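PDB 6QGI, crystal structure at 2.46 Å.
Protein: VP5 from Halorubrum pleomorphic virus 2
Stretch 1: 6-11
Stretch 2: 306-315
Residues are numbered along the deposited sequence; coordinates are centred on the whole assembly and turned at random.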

# COMPACT_ATOMS: atom_id res chain seq x y z
N GLY A 6 5.44 6.81 -7.27
CA GLY A 6 6.03 5.68 -7.97
C GLY A 6 7.38 5.91 -8.62
O GLY A 6 8.25 5.03 -8.53
N VAL A 7 7.57 7.06 -9.28
CA VAL A 7 8.81 7.36 -10.01
C VAL A 7 9.67 8.38 -9.25
O VAL A 7 10.85 8.10 -8.99
CB VAL A 7 8.53 7.82 -11.46
CG1 VAL A 7 9.82 8.09 -12.22
CG2 VAL A 7 7.66 6.81 -12.21
N GLY A 8 9.09 9.54 -8.94
CA GLY A 8 9.78 10.63 -8.26
C GLY A 8 10.34 10.28 -6.90
O GLY A 8 11.47 10.66 -6.58
N LEU A 9 9.57 9.55 -6.09
CA LEU A 9 9.99 9.17 -4.75
C LEU A 9 10.45 7.72 -4.68
O LEU A 9 10.94 7.30 -3.62
CB LEU A 9 8.86 9.43 -3.73
CG LEU A 9 8.21 10.83 -3.75
CD1 LEU A 9 6.92 10.85 -2.96
CD2 LEU A 9 9.17 11.92 -3.28
N ALA A 10 10.32 6.96 -5.80
CA ALA A 10 10.67 5.53 -5.90
C ALA A 10 10.02 4.77 -4.74
O ALA A 10 10.63 3.93 -4.08
CB ALA A 10 12.19 5.34 -5.92
N ALA A 11 8.76 5.13 -4.47
CA ALA A 11 7.96 4.64 -3.36
C ALA A 11 6.65 3.98 -3.84
O ALA A 11 6.45 3.79 -5.05
CB ALA A 11 7.65 5.80 -2.42
N THR A 306 16.29 12.64 0.88
CA THR A 306 16.63 12.78 -0.53
C THR A 306 16.62 11.38 -1.11
O THR A 306 17.41 10.54 -0.68
CB THR A 306 17.98 13.51 -0.74
OG1 THR A 306 17.84 14.86 -0.32
CG2 THR A 306 18.44 13.49 -2.20
N ILE A 307 15.72 11.13 -2.07
CA ILE A 307 15.62 9.85 -2.78
C ILE A 307 16.79 9.86 -3.75
O ILE A 307 16.80 10.64 -4.70
CB ILE A 307 14.22 9.65 -3.43
CG1 ILE A 307 13.08 9.79 -2.38
CG2 ILE A 307 14.12 8.32 -4.19
CD1 ILE A 307 13.10 8.79 -1.21
N GLN A 308 17.82 9.07 -3.44
CA GLN A 308 19.10 8.97 -4.16
C GLN A 308 19.00 8.88 -5.69
O GLN A 308 19.73 9.60 -6.38
CB GLN A 308 19.88 7.75 -3.67
CG GLN A 308 20.25 7.79 -2.20
CD GLN A 308 21.31 6.78 -1.93
OE1 GLN A 308 21.16 5.58 -2.21
NE2 GLN A 308 22.44 7.25 -1.40
N ASP A 309 18.12 8.00 -6.21
CA ASP A 309 17.94 7.74 -7.64
C ASP A 309 17.34 8.91 -8.45
O ASP A 309 17.56 8.96 -9.66
CB ASP A 309 17.05 6.49 -7.84
CG ASP A 309 17.74 5.15 -7.63
OD1 ASP A 309 18.81 5.12 -6.96
OD2 ASP A 309 17.22 4.13 -8.12
N THR A 310 16.59 9.82 -7.81
CA THR A 310 15.93 10.94 -8.51
C THR A 310 16.36 12.33 -8.03
O THR A 310 16.26 13.30 -8.79
CB THR A 310 14.41 10.82 -8.34
OG1 THR A 310 14.11 10.86 -6.95
CG2 THR A 310 13.84 9.55 -8.98
N GLY A 311 16.77 12.43 -6.77
CA GLY A 311 17.18 13.68 -6.13
C GLY A 311 16.02 14.45 -5.53
O GLY A 311 16.16 15.64 -5.23
N ALA A 312 14.86 13.78 -5.36
CA ALA A 312 13.64 14.37 -4.82
C ALA A 312 13.72 14.52 -3.29
O ALA A 312 13.94 13.54 -2.58
CB ALA A 312 12.43 13.54 -5.21
N THR A 313 13.57 15.77 -2.81
CA THR A 313 13.61 16.13 -1.38
C THR A 313 12.19 16.21 -0.83
O THR A 313 11.31 16.82 -1.46
CB THR A 313 14.39 17.44 -1.15
OG1 THR A 313 13.89 18.45 -2.02
CG2 THR A 313 15.88 17.27 -1.34
N LEU A 314 11.95 15.58 0.34
CA LEU A 314 10.63 15.51 0.95
C LEU A 314 10.70 15.52 2.50
O LEU A 314 11.33 14.63 3.08
CB LEU A 314 9.92 14.23 0.44
CG LEU A 314 8.46 13.99 0.81
CD1 LEU A 314 7.53 15.04 0.20
CD2 LEU A 314 8.02 12.62 0.36
N PRO A 315 10.03 16.49 3.17
CA PRO A 315 10.04 16.50 4.65
C PRO A 315 8.88 15.68 5.25
O PRO A 315 7.73 15.84 4.84
CB PRO A 315 9.90 17.99 4.99
CG PRO A 315 9.30 18.63 3.75
CD PRO A 315 9.24 17.62 2.64

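Leu9 lies at the apolar centre of this contact between segments nearly 300 residues apart in one chain, and it has the largest covered area of any residue in either stretch. Its CA-to-CB bond points away from stretch 2, yet the m, t rotamer brings the end of the side chain back: Leu9 CD2 lies 3.9 Å from Leu314 CD2 and 4.1 Å from Ala312 CB. A long, branched side chain suits this place because its methyl can reach partners on the side from which its CA-to-CB bond turns away. Leu314, in its t, p rotamer, points toward stretch 1 and meets it with a methyl, while the neighbouring Thr313 points away, as expected for alternation along a strand. Ile307 (m, m) points toward stretch 1 and packs against Leu9, with Ile307 CG1 4.4 Å from Leu9 CB. Ile307 CG2 also packs 3.9 Å from Ala10 CB and 3.4 Å from Leu9 O. Ala10, the first residue to leave helical geometry, has positive phi and directs its small methyl toward stretch 2.

Ala312 CB marks the passage to the polar edge, approaching Gly8 O to 3.3 Å as well as touching Leu9. Here Gly8 presents bare backbone, and Thr310 OG1, placed by a p rotamer, donates a hydrogen bond to Gly8 O at 2.7 Å, the only hydrogen bond between the stretches. Thr310 OG1 also accepts a weak bond from Ala312 N at 3.4 Å, so one hydroxyl links the turn to the carbonyl across from it. The threonine methyl is used too: Thr310 CG2 lies 3.3 Å from Val7 O. Within stretch 2, Gly311 N to Ile307 O (2.7 Å) and Ile307 N to Ala312 O (3.0 Å) brace the turn, where positive phi favours glycine at 311. Leu9, Ile307, Ala312, Leu314 and Gly8 are buried in the assembly; the contact covers 324 Å², both sides summed.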